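Local coordinates for leucine aminopeptidase 2, chloroplastic (Streptomyces sp. BC16019, PDB 5LHJ), which takes part in bottromycin maturation as an M17-family metalloaminopeptidase with a manganese site, and probably removes N-terminal amino acids from peptides, at residues 63-68 / 97-102; 80-85 / 115-120; 88-93 / 128-133. All blocks are in the same frame, centred on the assembly; numbering follows the deposited sequence.

In the fold
The N-terminal, macro-like domain illustrates how overlapping loops can tie strands, loops and helices together. Strand 65-69 runs into strand 76-81, and the chain then enters helix 90-102, whose last turns come back to the start of strand 65-69; there interaction 1 closes a loop of 28 intervening residues. Interaction 2 joins the loops that follow strands 76-81 and 109-112. Interaction 3 pairs the start of helix 90-102 with helix 124-139. None of the three loops lies within another: each pair crosses, the segments alternating along the chain. Interactions 1 and 3 share helix 90-102, while L82 links interaction 2 to F93 of interaction 3.

Interaction 1: 63-68 / 97-102; sequences GQVVAE and AAASVR
V65 and A99 show how an edge of a sheet can rest on a helix through a pair of methyl groups. The bond from CA to CB points across the contact in both residues. V65 places CG1 anti to its backbone N (chi1 176°), which sets CG2 beside that nitrogen and presents it to the helix; CG2 lies 4.0 Å from A99 CB and 3.9 Å from A99 O. The methyl of A99 is thus approached by V65 CG2 and also by G63 O, which sits 3.5 Å from A99 CB. G63 itself has a positive phi of 78°, a backbone conformation that suits glycine, and its carbonyl is turned to the helix just before the strand begins.

A water reaches across nearby: it donates weakly to G63 O over 3.3 Å and accepts, also weakly, from R102 NH2 at 3.0 Å. It lies in the plane of the R102 guanidinium, at its edge, while one face of that group is set over A98 O and A99 CA of its own helix, toward the rim. R102 NH1 makes a further weak bond to A475 O.

S100 turns its hydroxyl back to A96 O within helix 90-102 and packs on V80 of strand 76-81. From there the helix reaches over to strand 65-69, one of the two outermost strands of this chain's five-stranded sheet, with A97 and V101 facing helix 124-139.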
ATOM      1  N   GLY A  63     -39.707 -13.262 -11.607  1.00 29.20           N
ATOM      2  CA  GLY A  63     -39.199 -12.151 -12.415  1.00 29.01           C
ATOM      3  C   GLY A  63     -38.853 -12.433 -13.880  1.00 28.05           C
ATOM      4  O   GLY A  63     -38.461 -11.505 -14.589  1.00 28.69           O
ATOM      5  N   GLN A  64     -38.993 -13.681 -14.348  1.00 26.78           N
ATOM      6  CA  GLN A  64     -38.820 -13.996 -15.769  1.00 25.42           C
ATOM      7  C   GLN A  64     -39.978 -13.383 -16.535  1.00 24.22           C
ATOM      8  O   GLN A  64     -41.126 -13.549 -16.137  1.00 24.03           O
ATOM      9  CB  GLN A  64     -38.829 -15.502 -16.007  1.00 25.68           C
ATOM     10  CG  GLN A  64     -38.663 -15.912 -17.463  1.00 25.89           C
ATOM     11  CD  GLN A  64     -38.777 -17.406 -17.676  1.00 26.30           C
ATOM     12  OE1 GLN A  64     -39.413 -18.118 -16.895  1.00 26.40           O
ATOM     13  NE2 GLN A  64     -38.180 -17.891 -18.765  1.00 26.61           N
ATOM     14  N   VAL A  65     -39.682 -12.710 -17.642  1.00 22.95           N
ATOM     15  CA  VAL A  65     -40.720 -12.075 -18.444  1.00 22.29           C
ATOM     16  C   VAL A  65     -40.606 -12.526 -19.888  1.00 22.07           C
ATOM     17  O   VAL A  65     -39.533 -12.438 -20.471  1.00 21.88           O
ATOM     18  CB  VAL A  65     -40.609 -10.544 -18.384  1.00 22.07           C
ATOM     19  CG1 VAL A  65     -41.638  -9.896 -19.301  1.00 21.95           C
ATOM     20  CG2 VAL A  65     -40.782 -10.073 -16.949  1.00 22.41           C
ATOM     21  N   VAL A  66     -41.721 -12.981 -20.459  1.00 22.03           N
ATOM     22  CA  VAL A  66     -41.811 -13.263 -21.900  1.00 22.42           C
ATOM     23  C   VAL A  66     -43.002 -12.512 -22.490  1.00 22.35           C
ATOM     24  O   VAL A  66     -44.137 -12.730 -22.069  1.00 22.80           O
ATOM     25  CB  VAL A  66     -41.942 -14.767 -22.176  1.00 23.05           C
ATOM     26  CG1 VAL A  66     -42.053 -15.026 -23.675  1.00 23.52           C
ATOM     27  CG2 VAL A  66     -40.736 -15.507 -21.607  1.00 23.44           C
ATOM     28  N   ALA A  67     -42.725 -11.638 -23.454  1.00 22.76           N
ATOM     29  CA  ALA A  67     -43.747 -10.827 -24.112  1.00 23.35           C
ATOM     30  C   ALA A  67     -44.307 -11.547 -25.317  1.00 24.31           C
ATOM     31  O   ALA A  67     -43.572 -12.230 -26.040  1.00 24.14           O
ATOM     32  CB  ALA A  67     -43.174  -9.492 -24.546  1.00 23.53           C
ATOM     33  N   GLU A  68     -45.601 -11.370 -25.556  1.00 24.44           N
ATOM     34  CA  GLU A  68     -46.249 -11.961 -26.729  1.00 25.93           C
ATOM     35  C   GLU A  68     -47.408 -11.092 -27.189  1.00 25.63           C
ATOM     36  O   GLU A  68     -47.872 -10.248 -26.430  1.00 24.81           O
ATOM     37  CB  GLU A  68     -46.772 -13.345 -26.386  1.00 27.07           C
ATOM     38  CG  GLU A  68     -47.892 -13.348 -25.359  1.00 28.48           C
ATOM     39  CD  GLU A  68     -48.256 -14.736 -24.901  1.00 30.80           C
ATOM     40  OE1 GLU A  68     -47.350 -15.595 -24.795  1.00 32.36           O
ATOM     41  OE2 GLU A  68     -49.453 -14.968 -24.660  1.00 32.46           O
ATOM     42  N   ALA A  97     -43.276  -7.191 -10.181  1.00 20.36           N
ATOM     43  CA  ALA A  97     -43.808  -5.920 -10.664  1.00 19.62           C
ATOM     44  C   ALA A  97     -42.690  -5.054 -11.248  1.00 19.64           C
ATOM     45  O   ALA A  97     -42.861  -4.420 -12.288  1.00 19.12           O
ATOM     46  CB  ALA A  97     -44.518  -5.176  -9.545  1.00 19.63           C
ATOM     47  N   ALA A  98     -41.535  -5.034 -10.587  1.00 20.10           N
ATOM     48  CA  ALA A  98     -40.397  -4.261 -11.102  1.00 20.52           C
ATOM     49  C   ALA A  98     -39.904  -4.825 -12.442  1.00 20.46           C
ATOM     50  O   ALA A  98     -39.602  -4.061 -13.366  1.00 21.03           O
ATOM     51  CB  ALA A  98     -39.266  -4.219 -10.088  1.00 21.19           C
ATOM     52  N   ALA A  99     -39.856  -6.151 -12.562  1.00 20.97           N
ATOM     53  CA  ALA A  99     -39.486  -6.803 -13.836  1.00 21.05           C
ATOM     54  C   ALA A  99     -40.463  -6.482 -14.971  1.00 21.22           C
ATOM     55  O   ALA A  99     -40.056  -6.305 -16.119  1.00 20.47           O
ATOM     56  CB  ALA A  99     -39.384  -8.312 -13.658  1.00 21.56           C
ATOM     57  N   SER A 100     -41.756  -6.441 -14.637  1.00 20.96           N
ATOM     58  CA  SER A 100     -42.805  -6.081 -15.589  1.00 20.98           C
ATOM     59  C   SER A 100     -42.620  -4.676 -16.155  1.00 21.26           C
ATOM     60  O   SER A 100     -42.690  -4.481 -17.375  1.00 20.99           O
ATOM     61  CB  SER A 100     -44.201  -6.182 -14.942  1.00 20.90           C
ATOM     62  OG  SER A 100     -44.453  -7.499 -14.483  1.00 20.96           O
ATOM     63  N   VAL A 101     -42.393  -3.697 -15.276  1.00 21.82           N
ATOM     64  CA  VAL A 101     -42.258  -2.310 -15.715  1.00 22.76           C
ATOM     65  C   VAL A 101     -40.984  -2.100 -16.551  1.00 23.86           C
ATOM     66  O   VAL A 101     -40.988  -1.319 -17.499  1.00 23.93           O
ATOM     67  CB  VAL A 101     -42.371  -1.269 -14.560  1.00 23.26           C
ATOM     68  CG1 VAL A 101     -43.735  -1.351 -13.888  1.00 23.12           C
ATOM     69  CG2 VAL A 101     -41.275  -1.421 -13.520  1.00 23.59           C
ATOM     70  N   ARG A 102     -39.923  -2.832 -16.230  1.00 25.50           N
ATOM     71  CA  ARG A 102     -38.693  -2.789 -17.029  1.00 27.22           C
ATOM     72  C   ARG A 102     -38.853  -3.369 -18.445  1.00 26.97           C
ATOM     73  O   ARG A 102     -38.066  -3.038 -19.331  1.00 27.40           O
ATOM     74  CB  ARG A 102     -37.555  -3.530 -16.321  1.00 29.12           C
ATOM     75  CG  ARG A 102     -36.913  -2.774 -15.168  1.00 31.43           C
ATOM     76  CD  ARG A 102     -35.531  -3.352 -14.869  1.00 33.63           C
ATOM     77  NE  ARG A 102     -35.604  -4.772 -14.500  1.00 35.16           N
ATOM     78  CZ  ARG A 102     -35.911  -5.238 -13.283  1.00 36.66           C
ATOM     79  NH1 ARG A 102     -36.190  -4.408 -12.278  1.00 37.44           N
ATOM     80  NH2 ARG A 102     -35.942  -6.559 -13.067  1.00 36.95           N
TER
HETATM   81  O   HOH W   1     -35.941  -9.423 -13.913  1.00 62.22           O

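Interaction 2: 80-85 / 115-120; sequences VGLGPA and ALADGS
L82 and A117 meet where two loops of the macro-like N-terminal domain converge, one following strand 76-81 and the other strand 109-112, which run parallel in the α/β sheet with strand 38-43 between them. The apolar part is a single pair of methyls: L82 CD1 stands 3.7 Å from A117 CB. With CG anti to the carbonyl carbon (chi1 -63°), the L82 side chain reaches toward the other loop, and it also touches F93 and A96, so the loop contact runs on into helix 90-102.

The remaining contacts set backbone oxygens against carbon atoms. A85 CB faces G119 O at 3.6 Å, and the G119 backbone, with phi at 110°, is in a region favourable to glycine. The S120 hydroxyl plays no part between the loops, being bonded instead to V122 N ahead of helix 124-139. H44, after strand 38-43, packs against L82 and S120, and its ND1 is hydrogen-bonded to G83 O.

A85 O has S120 CB as its nearest atom in the other loop, at 3.2 Å, and beside it receives a CH···O contact from S120 CA, with an angle of 134° at the hydrogen.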
ATOM      1  N   VAL A  80     -45.332 -13.218 -16.612  1.00 20.60           N
ATOM      2  CA  VAL A  80     -44.357 -12.836 -15.589  1.00 21.30           C
ATOM      3  C   VAL A  80     -44.316 -13.914 -14.518  1.00 21.59           C
ATOM      4  O   VAL A  80     -45.340 -14.235 -13.910  1.00 21.91           O
ATOM      5  CB  VAL A  80     -44.708 -11.480 -14.957  1.00 21.43           C
ATOM      6  CG1 VAL A  80     -43.621 -11.042 -13.979  1.00 21.86           C
ATOM      7  CG2 VAL A  80     -44.931 -10.439 -16.046  1.00 21.19           C
ATOM      8  N   GLY A  81     -43.134 -14.473 -14.291  1.00 22.00           N
ATOM      9  CA  GLY A  81     -42.977 -15.564 -13.344  1.00 22.63           C
ATOM     10  C   GLY A  81     -43.132 -15.153 -11.887  1.00 23.07           C
ATOM     11  O   GLY A  81     -42.618 -14.120 -11.467  1.00 23.39           O
ATOM     12  N   LEU A  82     -43.855 -15.969 -11.125  1.00 23.96           N
ATOM     13  CA  LEU A  82     -43.994 -15.808  -9.675  1.00 24.56           C
ATOM     14  C   LEU A  82     -43.471 -17.024  -8.895  1.00 25.86           C
ATOM     15  O   LEU A  82     -43.633 -17.095  -7.672  1.00 25.61           O
ATOM     16  CB  LEU A  82     -45.462 -15.557  -9.319  1.00 24.88           C
ATOM     17  CG  LEU A  82     -46.087 -14.267  -9.877  1.00 24.42           C
ATOM     18  CD1 LEU A  82     -47.594 -14.313  -9.727  1.00 24.75           C
ATOM     19  CD2 LEU A  82     -45.533 -13.029  -9.189  1.00 24.25           C
ATOM     20  N   GLY A  83     -42.830 -17.964  -9.590  1.00 26.55           N
ATOM     21  CA  GLY A  83     -42.293 -19.162  -8.946  1.00 28.04           C
ATOM     22  C   GLY A  83     -43.371 -20.062  -8.368  1.00 29.13           C
ATOM     23  O   GLY A  83     -44.563 -19.860  -8.630  1.00 28.90           O
ATOM     24  N   PRO A  84     -42.964 -21.067  -7.575  1.00 31.01           N
ATOM     25  CA  PRO A  84     -43.940 -21.956  -6.937  1.00 32.13           C
ATOM     26  C   PRO A  84     -44.894 -21.212  -6.014  1.00 31.97           C
ATOM     27  O   PRO A  84     -44.466 -20.361  -5.232  1.00 32.57           O
ATOM     28  CB  PRO A  84     -43.063 -22.933  -6.147  1.00 32.97           C
ATOM     29  CG  PRO A  84     -41.751 -22.926  -6.863  1.00 33.00           C
ATOM     30  CD  PRO A  84     -41.582 -21.494  -7.305  1.00 32.00           C
ATOM     31  N   ALA A  85     -46.183 -21.530  -6.112  1.00 32.25           N
ATOM     32  CA  ALA A  85     -47.197 -20.883  -5.283  1.00 31.96           C
ATOM     33  C   ALA A  85     -46.859 -20.997  -3.793  1.00 32.43           C
ATOM     34  O   ALA A  85     -47.002 -20.030  -3.051  1.00 31.57           O
ATOM     35  CB  ALA A  85     -48.570 -21.467  -5.573  1.00 32.40           C
ATOM     36  N   ALA A 115     -51.299  -8.964  -8.966  1.00 23.40           N
ATOM     37  CA  ALA A 115     -51.897  -9.142  -7.632  1.00 24.08           C
ATOM     38  C   ALA A 115     -53.169 -10.002  -7.653  1.00 25.13           C
ATOM     39  O   ALA A 115     -53.647 -10.408  -6.588  1.00 25.29           O
ATOM     40  CB  ALA A 115     -52.176  -7.793  -6.976  1.00 23.94           C
ATOM     41  N   LEU A 116     -53.718 -10.256  -8.844  1.00 25.60           N
ATOM     42  CA  LEU A 116     -54.857 -11.169  -9.013  1.00 27.13           C
ATOM     43  C   LEU A 116     -54.460 -12.635  -8.943  1.00 28.51           C
ATOM     44  O   LEU A 116     -55.312 -13.484  -8.685  1.00 29.74           O
ATOM     45  CB  LEU A 116     -55.580 -10.902 -10.336  1.00 27.10           C
ATOM     46  CG  LEU A 116     -56.167  -9.494 -10.486  1.00 27.47           C
ATOM     47  CD1 LEU A 116     -56.757  -9.279 -11.872  1.00 27.62           C
ATOM     48  CD2 LEU A 116     -57.206  -9.220  -9.419  1.00 28.24           C
ATOM     49  N   ALA A 117     -53.186 -12.941  -9.169  1.00 29.03           N
ATOM     50  CA  ALA A 117     -52.693 -14.312  -9.013  1.00 30.91           C
ATOM     51  C   ALA A 117     -52.836 -14.762  -7.552  1.00 32.09           C
ATOM     52  O   ALA A 117     -52.214 -14.197  -6.645  1.00 32.11           O
ATOM     53  CB  ALA A 117     -51.248 -14.426  -9.477  1.00 30.92           C
ATOM     54  N   ASP A 118     -53.698 -15.749  -7.331  1.00 34.51           N
ATOM     55  CA  ASP A 118     -53.913 -16.312  -5.993  1.00 37.05           C
ATOM     56  C   ASP A 118     -53.357 -17.733  -5.988  1.00 37.88           C
ATOM     57  O   ASP A 118     -52.854 -18.216  -7.000  1.00 39.08           O
ATOM     58  CB  ASP A 118     -55.397 -16.230  -5.568  1.00 38.75           C
ATOM     59  CG  ASP A 118     -56.350 -16.945  -6.529  1.00 39.88           C
ATOM     60  OD1 ASP A 118     -55.901 -17.683  -7.427  1.00 41.20           O
ATOM     61  OD2 ASP A 118     -57.572 -16.760  -6.380  1.00 41.79           O
ATOM     62  N   GLY A 119     -53.420 -18.405  -4.858  1.00 38.76           N
ATOM     63  CA  GLY A 119     -52.833 -19.738  -4.780  1.00 38.37           C
ATOM     64  C   GLY A 119     -51.596 -19.753  -3.922  1.00 37.27           C
ATOM     65  O   GLY A 119     -51.286 -20.783  -3.344  1.00 37.92           O
ATOM     66  N   SER A 120     -50.874 -18.631  -3.836  1.00 35.18           N
ATOM     67  CA  SER A 120     -49.826 -18.501  -2.821  1.00 34.29           C
ATOM     68  C   SER A 120     -50.454 -18.203  -1.469  1.00 34.57           C
ATOM     69  O   SER A 120     -51.646 -17.908  -1.377  1.00 35.57           O
ATOM     70  CB  SER A 120     -48.800 -17.408  -3.178  1.00 33.11           C
ATOM     71  OG  SER A 120     -49.322 -16.110  -2.950  1.00 32.15           O
TER

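Interaction 3: 88-93 / 128-133; sequences ATAATF and ARAVAE
A bond of 2.9 Å from T89 N to T92 OG1, almost straight at 178°, sets the first turn of helix 90-102, where A90 and F93 pack on A130. T89 holds the N-cap position, so the hydroxyl three residues on returns to the capping residue's own N-H, as in one half of a capping box.

The methyl of A130 is pressed toward the backbone of the first helix: its CB lies 3.4 Å from A90 O and 4.0 Å from F93 CB, with A90 CB slightly farther off. F93 sends its ring away from the second helix beyond CB, because CG is anti to the carbonyl carbon (chi1 -75°). V131 CG2 still lies against both root and flank of this side chain, 4.0 Å from F93 CB and from F93 CD2, approaching the ring obliquely.

E133 OE1 forms a salt bridge to R94 NE, tying the helices together right beside this packing, since R94 follows F93. With only methyls on A90 and A130 the helices sit close, F93 CA and V131 CA being 5.6 Å apart. Helices 90-102 and 124-139 belong to successive β-α-β crossovers sharing strand 109-112, part of the α/β architecture of the macro-like domain.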
ATOM      1  N   ALA A  88     -43.841 -18.474  -2.643  1.00 31.23           N
ATOM      2  CA  ALA A  88     -43.925 -17.049  -2.970  1.00 30.15           C
ATOM      3  C   ALA A  88     -44.168 -16.198  -1.732  1.00 29.02           C
ATOM      4  O   ALA A  88     -44.896 -16.599  -0.832  1.00 29.48           O
ATOM      5  CB  ALA A  88     -45.018 -16.800  -4.004  1.00 29.73           C
ATOM      6  N   THR A  89     -43.534 -15.029  -1.700  1.00 28.07           N
ATOM      7  CA  THR A  89     -43.677 -14.052  -0.621  1.00 27.56           C
ATOM      8  C   THR A  89     -44.081 -12.717  -1.225  1.00 26.38           C
ATOM      9  O   THR A  89     -44.128 -12.577  -2.439  1.00 26.03           O
ATOM     10  CB  THR A  89     -42.341 -13.837   0.097  1.00 28.28           C
ATOM     11  OG1 THR A  89     -41.389 -13.285  -0.828  1.00 28.13           O
ATOM     12  CG2 THR A  89     -41.819 -15.160   0.667  1.00 29.42           C
ATOM     13  N   ALA A  90     -44.342 -11.728  -0.376  1.00 25.70           N
ATOM     14  CA  ALA A  90     -44.575 -10.361  -0.843  1.00 24.99           C
ATOM     15  C   ALA A  90     -43.401  -9.838  -1.690  1.00 24.53           C
ATOM     16  O   ALA A  90     -43.613  -9.131  -2.674  1.00 23.52           O
ATOM     17  CB  ALA A  90     -44.858  -9.429   0.331  1.00 25.58           C
ATOM     18  N   ALA A  91     -42.170 -10.217  -1.333  1.00 24.34           N
ATOM     19  CA  ALA A  91     -40.982  -9.811  -2.090  1.00 24.18           C
ATOM     20  C   ALA A  91     -40.992 -10.369  -3.523  1.00 23.53           C
ATOM     21  O   ALA A  91     -40.503  -9.720  -4.444  1.00 22.88           O
ATOM     22  CB  ALA A  91     -39.705 -10.236  -1.361  1.00 25.25           C
ATOM     23  N   THR A  92     -41.532 -11.577  -3.697  1.00 23.29           N
ATOM     24  CA  THR A  92     -41.733 -12.151  -5.023  1.00 22.99           C
ATOM     25  C   THR A  92     -42.588 -11.232  -5.889  1.00 22.17           C
ATOM     26  O   THR A  92     -42.247 -10.967  -7.044  1.00 21.77           O
ATOM     27  CB  THR A  92     -42.424 -13.524  -4.960  1.00 23.85           C
ATOM     28  OG1 THR A  92     -41.793 -14.343  -3.960  1.00 24.55           O
ATOM     29  CG2 THR A  92     -42.349 -14.229  -6.310  1.00 24.05           C
ATOM     30  N   PHE A  93     -43.696 -10.752  -5.325  1.00 21.85           N
ATOM     31  CA  PHE A  93     -44.599  -9.845  -6.047  1.00 21.37           C
ATOM     32  C   PHE A  93     -43.978  -8.485  -6.334  1.00 21.13           C
ATOM     33  O   PHE A  93     -44.173  -7.917  -7.407  1.00 20.71           O
ATOM     34  CB  PHE A  93     -45.933  -9.711  -5.301  1.00 21.37           C
ATOM     35  CG  PHE A  93     -46.798 -10.920  -5.457  1.00 21.72           C
ATOM     36  CD1 PHE A  93     -46.689 -11.982  -4.574  1.00 22.47           C
ATOM     37  CD2 PHE A  93     -47.684 -11.025  -6.521  1.00 21.76           C
ATOM     38  CE1 PHE A  93     -47.456 -13.127  -4.740  1.00 22.77           C
ATOM     39  CE2 PHE A  93     -48.458 -12.163  -6.694  1.00 21.76           C
ATOM     40  CZ  PHE A  93     -48.345 -13.214  -5.801  1.00 22.44           C
ATOM     41  N   ALA A 128     -51.365  -6.784  -3.412  1.00 22.42           N
ATOM     42  CA  ALA A 128     -51.651  -5.487  -4.038  1.00 22.30           C
ATOM     43  C   ALA A 128     -50.646  -4.406  -3.616  1.00 21.80           C
ATOM     44  O   ALA A 128     -50.152  -3.646  -4.454  1.00 20.93           O
ATOM     45  CB  ALA A 128     -53.086  -5.043  -3.740  1.00 23.05           C
ATOM     46  N   ARG A 129     -50.345  -4.356  -2.324  1.00 21.95           N
ATOM     47  CA  ARG A 129     -49.386  -3.387  -1.778  1.00 22.40           C
ATOM     48  C   ARG A 129     -47.995  -3.584  -2.393  1.00 20.82           C
ATOM     49  O   ARG A 129     -47.350  -2.610  -2.824  1.00 20.34           O
ATOM     50  CB  ARG A 129     -49.331  -3.504  -0.251  1.00 24.12           C
ATOM     51  CG  ARG A 129     -48.562  -2.386   0.453  1.00 25.77           C
ATOM     52  CD  ARG A 129     -48.538  -2.559   1.975  1.00 27.76           C
ATOM     53  NE  ARG A 129     -49.893  -2.661   2.504  1.00 30.06           N
ATOM     54  CZ  ARG A 129     -50.501  -3.773   2.957  1.00 32.59           C
ATOM     55  NH1 ARG A 129     -49.881  -4.959   3.035  1.00 33.24           N
ATOM     56  NH2 ARG A 129     -51.768  -3.696   3.366  1.00 34.43           N
ATOM     57  N   ALA A 130     -47.562  -4.840  -2.470  1.00 19.89           N
ATOM     58  CA  ALA A 130     -46.245  -5.181  -3.012  1.00 19.50           C
ATOM     59  C   ALA A 130     -46.118  -4.888  -4.510  1.00 19.10           C
ATOM     60  O   ALA A 130     -45.095  -4.374  -4.961  1.00 18.82           O
ATOM     61  CB  ALA A 130     -45.905  -6.637  -2.726  1.00 19.84           C
ATOM     62  N   VAL A 131     -47.154  -5.218  -5.283  1.00 18.91           N
ATOM     63  CA  VAL A 131     -47.156  -4.941  -6.719  1.00 18.74           C
ATOM     64  C   VAL A 131     -47.101  -3.433  -6.978  1.00 18.96           C
ATOM     65  O   VAL A 131     -46.340  -2.977  -7.832  1.00 18.63           O
ATOM     66  CB  VAL A 131     -48.361  -5.595  -7.422  1.00 18.76           C
ATOM     67  CG1 VAL A 131     -48.494  -5.133  -8.868  1.00 19.26           C
ATOM     68  CG2 VAL A 131     -48.223  -7.121  -7.383  1.00 19.03           C
ATOM     69  N   ALA A 132     -47.897  -2.660  -6.242  1.00 19.26           N
ATOM     70  CA  ALA A 132     -47.873  -1.199  -6.385  1.00 19.83           C
ATOM     71  C   ALA A 132     -46.484  -0.637  -6.068  1.00 19.88           C
ATOM     72  O   ALA A 132     -45.968   0.218  -6.809  1.00 19.59           O
ATOM     73  CB  ALA A 132     -48.921  -0.552  -5.488  1.00 20.20           C
ATOM     74  N   GLU A 133     -45.883  -1.125  -4.983  1.00 19.95           N
ATOM     75  CA  GLU A 133     -44.530  -0.697  -4.606  1.00 20.63           C
ATOM     76  C   GLU A 133     -43.513  -1.030  -5.677  1.00 19.69           C
ATOM     77  O   GLU A 133     -42.705  -0.181  -6.071  1.00 18.69           O
ATOM     78  CB  GLU A 133     -44.073  -1.348  -3.297  1.00 22.06           C
ATOM     79  CG  GLU A 133     -44.704  -0.757  -2.063  1.00 24.15           C
ATOM     80  CD  GLU A 133     -44.187  -1.364  -0.762  1.00 26.55           C
ATOM     81  OE1 GLU A 133     -43.120  -2.044  -0.771  1.00 28.44           O
ATOM     82  OE2 GLU A 133     -44.844  -1.120   0.280  1.00 28.28           O
TER